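Local structure of Slr1438 protein (Synechocystis sp., 3K25) at residues 28-36 and 53-64. The protein is of uncharacterised function but probably binds carbohydrate and may act as a sugar isomerase of the aldose 1-epimerase type. Numbering follows the deposited sequence.
Sequences VPGRGGLVT and FQDPSLSVRGGI
Arg31 lays its guanidinium over one face of the Phe53 ring in an off-centre cation-pi contact, Arg31 CZ lying 4.2 Å from the Phe53 ring centroid with the two planes 38° apart. Arg31 CG packs on Phe53 CZ at 3.8 Å, and bends at chi2 and chi3 beyond it turn the guanidinium over the ring. Arginine suits this partly exposed place because its alkyl part packs on the ring while its charge meets the pi cloud. At the far end, Arg31 NH2 lies 2.9 Å from Phe53 O and beside CA of Pro56, next to the Asx turn in which Asp55 OD1 accepts from the backbone N of Ser57.

Apolar packing continues inward, where branched aliphatic residues suit the surroundings of Phe53. With CG anti to its backbone N (chi1 175°), Leu34 sends CD2 tip to tip against CG2 of Val60, 3.6 Å away, and also toward Phe53 CE2, while CD1 rests on the backbone of Ile64. Val28 CG1 and Thr36 CG2 reach Phe53 CZ obliquely, and Phe48 meets the same ring edge-to-face. Val35 and Ile64 run side by side, Val35 CG1 to Ile64 CD1 at 3.7 Å.

A backbone hydrogen bond joins the segments: Ile64 N donates to Val35 O at 2.9 Å. Gly63, whose positive phi favours glycine, places its CA next to Val35 O and Thr36 O. One water bridges Gly33 O, Val35 N and Ile64 O.

Within this beta-rich, galactose mutarotase-like fold, apolar packing thus joins the loop before strand 66-67 to strand 34-40, main-chain and water bonds satisfy buried backbone groups at one flank, and Arg31 keeps its charge at the partly exposed other.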
ATOM      1  N   VAL A  28       3.708  -5.690 -11.461  1.00 27.59           N
ATOM      2  CA  VAL A  28       5.076  -5.651 -11.967  1.00 26.82           C
ATOM      3  C   VAL A  28       6.059  -5.710 -10.781  1.00 25.63           C
ATOM      4  O   VAL A  28       6.419  -4.689 -10.181  1.00 28.90           O
ATOM      5  CB  VAL A  28       5.289  -4.389 -12.894  1.00 24.37           C
ATOM      6  CG1 VAL A  28       4.389  -3.277 -12.463  1.00 21.08           C
ATOM      7  CG2 VAL A  28       6.755  -3.933 -12.894  1.00 25.00           C
ATOM      8  N   PRO A  29       6.487  -6.936 -10.424  1.00 28.66           N
ATOM      9  CA  PRO A  29       7.403  -7.349  -9.349  1.00 29.40           C
ATOM     10  C   PRO A  29       8.763  -6.668  -9.195  1.00 27.67           C
ATOM     11  O   PRO A  29       9.236  -6.491  -8.082  1.00 26.56           O
ATOM     12  CB  PRO A  29       7.541  -8.853  -9.580  1.00 29.99           C
ATOM     13  CG  PRO A  29       7.286  -8.998 -11.047  1.00 27.38           C
ATOM     14  CD  PRO A  29       6.125  -8.093 -11.257  1.00 31.59           C
ATOM     15  N   GLY A  30       9.396  -6.306 -10.303  1.00 31.47           N
ATOM     16  CA  GLY A  30      10.691  -5.651 -10.231  1.00 32.87           C
ATOM     17  C   GLY A  30      10.615  -4.228  -9.694  1.00 34.56           C
ATOM     18  O   GLY A  30      11.642  -3.643  -9.338  1.00 34.39           O
ATOM     19  N   ARG A  31       9.404  -3.671  -9.639  1.00 38.12           N
ATOM     20  CA  ARG A  31       9.189  -2.317  -9.140  1.00 35.48           C
ATOM     21  C   ARG A  31       8.509  -2.310  -7.783  1.00 34.95           C
ATOM     22  O   ARG A  31       7.514  -1.613  -7.592  1.00 34.67           O
ATOM     23  CB  ARG A  31       8.310  -1.511 -10.093  1.00 35.24           C
ATOM     24  CG  ARG A  31       8.901  -1.257 -11.438  1.00 32.19           C
ATOM     25  CD  ARG A  31      10.148  -0.423 -11.364  1.00 33.26           C
ATOM     26  NE  ARG A  31      10.098   0.609 -12.393  1.00 36.27           N
ATOM     27  CZ  ARG A  31       9.483   1.771 -12.232  1.00 39.83           C
ATOM     28  NH1 ARG A  31       8.891   2.035 -11.082  1.00 37.69           N
ATOM     29  NH2 ARG A  31       9.433   2.648 -13.225  1.00 38.35           N
ATOM     30  N   GLY A  32       9.022  -3.095  -6.846  1.00 19.02           N
ATOM     31  CA  GLY A  32       8.433  -3.125  -5.522  1.00 18.06           C
ATOM     32  C   GLY A  32       7.278  -4.089  -5.318  1.00 17.26           C
ATOM     33  O   GLY A  32       6.491  -3.887  -4.401  1.00 19.81           O
ATOM     34  N   GLY A  33       7.182  -5.141  -6.131  1.00 20.50           N
ATOM     35  CA  GLY A  33       6.086  -6.095  -5.988  1.00 20.61           C
ATOM     36  C   GLY A  33       4.772  -5.337  -6.040  1.00 20.19           C
ATOM     37  O   GLY A  33       3.827  -5.617  -5.305  1.00 21.72           O
ATOM     38  N   LEU A  34       4.734  -4.372  -6.949  1.00 19.46           N
ATOM     39  CA  LEU A  34       3.620  -3.468  -7.132  1.00 21.50           C
ATOM     40  C   LEU A  34       2.467  -3.858  -8.047  1.00 25.36           C
ATOM     41  O   LEU A  34       2.672  -4.257  -9.198  1.00 27.75           O
ATOM     42  CB  LEU A  34       4.173  -2.111  -7.610  1.00 20.97           C
ATOM     43  CG  LEU A  34       3.184  -1.004  -7.997  1.00 22.08           C
ATOM     44  CD1 LEU A  34       2.468  -0.506  -6.739  1.00 21.19           C
ATOM     45  CD2 LEU A  34       3.911   0.141  -8.685  1.00 18.26           C
ATOM     46  N   VAL A  35       1.252  -3.726  -7.510  1.00 19.65           N
ATOM     47  CA  VAL A  35       0.009  -3.938  -8.253  1.00 19.43           C
ATOM     48  C   VAL A  35      -0.156  -2.545  -8.875  1.00 22.70           C
ATOM     49  O   VAL A  35      -0.263  -1.557  -8.152  1.00 22.10           O
ATOM     50  CB  VAL A  35      -1.209  -4.174  -7.311  1.00 18.22           C
ATOM     51  CG1 VAL A  35      -2.511  -4.035  -8.091  1.00 22.35           C
ATOM     52  CG2 VAL A  35      -1.133  -5.540  -6.695  1.00 17.85           C
ATOM     53  N   THR A  36      -0.164  -2.446 -10.194  1.00 21.59           N
ATOM     54  CA  THR A  36      -0.287  -1.134 -10.805  1.00 24.56           C
ATOM     55  C   THR A  36      -1.711  -0.806 -11.204  1.00 29.68           C
ATOM     56  O   THR A  36      -2.222   0.256 -10.865  1.00 32.74           O
ATOM     57  CB  THR A  36       0.585  -1.034 -12.042  1.00 24.39           C
ATOM     58  OG1 THR A  36       0.212  -2.072 -12.956  1.00 26.82           O
ATOM     59  CG2 THR A  36       2.042  -1.210 -11.675  1.00 20.63           C
ATOM     60  N   PHE A  53       5.206   6.687 -14.423  1.00 51.68           N
ATOM     61  CA  PHE A  53       5.791   5.364 -14.203  1.00 46.00           C
ATOM     62  C   PHE A  53       6.903   5.051 -15.202  1.00 47.47           C
ATOM     63  O   PHE A  53       7.614   4.043 -15.074  1.00 43.87           O
ATOM     64  CB  PHE A  53       4.704   4.288 -14.306  1.00 40.22           C
ATOM     65  CG  PHE A  53       5.118   2.942 -13.763  1.00 33.00           C
ATOM     66  CD1 PHE A  53       5.075   1.812 -14.573  1.00 30.20           C
ATOM     67  CD2 PHE A  53       5.495   2.798 -12.422  1.00 28.67           C
ATOM     68  CE1 PHE A  53       5.395   0.547 -14.065  1.00 24.46           C
ATOM     69  CE2 PHE A  53       5.819   1.545 -11.892  1.00 24.32           C
ATOM     70  CZ  PHE A  53       5.768   0.414 -12.715  1.00 23.04           C
ATOM     71  N   GLN A  54       7.052   5.923 -16.194  1.00 52.66           N
ATOM     72  CA  GLN A  54       8.061   5.726 -17.218  1.00 54.47           C
ATOM     73  C   GLN A  54       9.455   6.159 -16.770  1.00 54.64           C
ATOM     74  O   GLN A  54      10.437   5.528 -17.148  1.00 52.58           O
ATOM     75  CB  GLN A  54       7.624   6.438 -18.494  1.00 58.95           C
ATOM     76  CG  GLN A  54       6.207   6.040 -18.902  1.00 62.74           C
ATOM     77  CD  GLN A  54       6.139   5.329 -20.238  1.00 62.20           C
ATOM     78  OE1 GLN A  54       6.113   5.970 -21.291  1.00 61.13           O
ATOM     79  NE2 GLN A  54       6.115   3.998 -20.203  1.00 62.87           N
ATOM     80  N   ASP A  55       9.561   7.220 -15.974  1.00 52.61           N
ATOM     81  CA  ASP A  55      10.878   7.628 -15.480  1.00 53.81           C
ATOM     82  C   ASP A  55      11.111   6.758 -14.245  1.00 52.30           C
ATOM     83  O   ASP A  55      10.580   7.029 -13.170  1.00 52.73           O
ATOM     84  CB  ASP A  55      10.900   9.103 -15.080  1.00 58.27           C
ATOM     85  CG  ASP A  55      12.271   9.547 -14.581  1.00 60.36           C
ATOM     86  OD1 ASP A  55      12.933   8.749 -13.875  1.00 55.92           O
ATOM     87  OD2 ASP A  55      12.683  10.692 -14.887  1.00 62.34           O
ATOM     88  N   PRO A  56      11.924   5.704 -14.381  1.00 64.17           N
ATOM     89  CA  PRO A  56      12.194   4.805 -13.262  1.00 61.73           C
ATOM     90  C   PRO A  56      12.644   5.469 -11.970  1.00 62.55           C
ATOM     91  O   PRO A  56      12.673   4.817 -10.929  1.00 61.93           O
ATOM     92  CB  PRO A  56      13.241   3.857 -13.835  1.00 60.27           C
ATOM     93  CG  PRO A  56      14.007   4.748 -14.743  1.00 61.81           C
ATOM     94  CD  PRO A  56      12.908   5.494 -15.457  1.00 64.08           C
ATOM     95  N   SER A  57      12.979   6.758 -12.019  1.00 44.54           N
ATOM     96  CA  SER A  57      13.438   7.455 -10.814  1.00 44.45           C
ATOM     97  C   SER A  57      12.320   8.088  -9.993  1.00 44.73           C
ATOM     98  O   SER A  57      12.478   8.301  -8.797  1.00 48.44           O
ATOM     99  CB  SER A  57      14.455   8.542 -11.171  1.00 46.96           C
ATOM    100  OG  SER A  57      13.818   9.683 -11.714  1.00 49.53           O
ATOM    101  N   LEU A  58      11.195   8.391 -10.630  1.00 37.65           N
ATOM    102  CA  LEU A  58      10.069   9.006  -9.936  1.00 37.63           C
ATOM    103  C   LEU A  58       9.267   8.015  -9.106  1.00 33.19           C
ATOM    104  O   LEU A  58       9.085   6.854  -9.495  1.00 30.27           O
ATOM    105  CB  LEU A  58       9.146   9.703 -10.936  1.00 42.10           C
ATOM    106  CG  LEU A  58       9.538  11.130 -11.352  1.00 47.19           C
ATOM    107  CD1 LEU A  58      11.023  11.213 -11.666  1.00 47.30           C
ATOM    108  CD2 LEU A  58       8.696  11.552 -12.548  1.00 49.40           C
ATOM    109  N   SER A  59       8.802   8.481  -7.950  1.00 41.54           N
ATOM    110  CA  SER A  59       8.018   7.653  -7.051  1.00 36.24           C
ATOM    111  C   SER A  59       6.746   7.278  -7.779  1.00 36.59           C
ATOM    112  O   SER A  59       6.211   8.066  -8.555  1.00 39.02           O
ATOM    113  CB  SER A  59       7.661   8.423  -5.786  1.00 34.66           C
ATOM    114  OG  SER A  59       6.766   9.482  -6.085  1.00 37.85           O
ATOM    115  N   VAL A  60       6.261   6.073  -7.534  1.00 32.46           N
ATOM    116  CA  VAL A  60       5.052   5.635  -8.197  1.00 32.46           C
ATOM    117  C   VAL A  60       3.852   6.354  -7.605  1.00 34.90           C
ATOM    118  O   VAL A  60       3.756   6.516  -6.390  1.00 38.23           O
ATOM    119  CB  VAL A  60       4.872   4.097  -8.083  1.00 29.51           C
ATOM    120  CG1 VAL A  60       5.232   3.624  -6.677  1.00 31.33           C
ATOM    121  CG2 VAL A  60       3.441   3.723  -8.409  1.00 33.22           C
ATOM    122  N   ARG A  61       2.961   6.802  -8.490  1.00 36.01           N
ATOM    123  CA  ARG A  61       1.728   7.500  -8.123  1.00 37.16           C
ATOM    124  C   ARG A  61       0.572   6.715  -8.698  1.00 37.39           C
ATOM    125  O   ARG A  61       0.199   6.898  -9.857  1.00 40.05           O
ATOM    126  CB  ARG A  61       1.690   8.906  -8.713  1.00 40.45           C
ATOM    127  CG  ARG A  61       2.537   9.913  -7.987  1.00 43.32           C
ATOM    128  CD  ARG A  61       1.777  10.602  -6.864  1.00 44.86           C
ATOM    129  NE  ARG A  61       2.665  11.497  -6.126  1.00 44.69           N
ATOM    130  CZ  ARG A  61       3.634  11.080  -5.314  1.00 43.27           C
ATOM    131  NH1 ARG A  61       3.833   9.778  -5.126  1.00 36.01           N
ATOM    132  NH2 ARG A  61       4.429  11.962  -4.715  1.00 43.87           N
ATOM    133  N   GLY A  62       0.008   5.840  -7.882  1.00 24.59           N
ATOM    134  CA  GLY A  62      -1.104   5.034  -8.331  1.00 24.04           C
ATOM    135  C   GLY A  62      -0.813   3.610  -7.935  1.00 20.46           C
ATOM    136  O   GLY A  62       0.230   3.344  -7.351  1.00 18.09           O
ATOM    137  N   GLY A  63      -1.717   2.693  -8.246  1.00 29.09           N
ATOM    138  CA  GLY A  63      -1.480   1.315  -7.878  1.00 25.97           C
ATOM    139  C   GLY A  63      -1.519   1.113  -6.372  1.00 23.87           C
ATOM    140  O   GLY A  63      -2.187   1.863  -5.645  1.00 26.43           O
ATOM    141  N   ILE A  64      -0.789   0.107  -5.898  1.00 22.67           N
ATOM    142  CA  ILE A  64      -0.769  -0.198  -4.480  1.00 21.33           C
ATOM    143  C   ILE A  64       0.647  -0.323  -3.916  1.00 16.96           C
ATOM    144  O   ILE A  64       1.170  -1.427  -3.727  1.00 17.90           O
ATOM    145  CB  ILE A  64      -1.554  -1.488  -4.210  1.00 20.35           C
ATOM    146  CG1 ILE A  64      -2.914  -1.410  -4.904  1.00 25.10           C
ATOM    147  CG2 ILE A  64      -1.773  -1.656  -2.712  1.00 18.61           C
ATOM    148  CD1 ILE A  64      -3.712  -2.681  -4.828  1.00 28.64           C
TER
HETATM  149  O   HOH W   1       1.155  -4.146  -4.764  1.00 18.83           O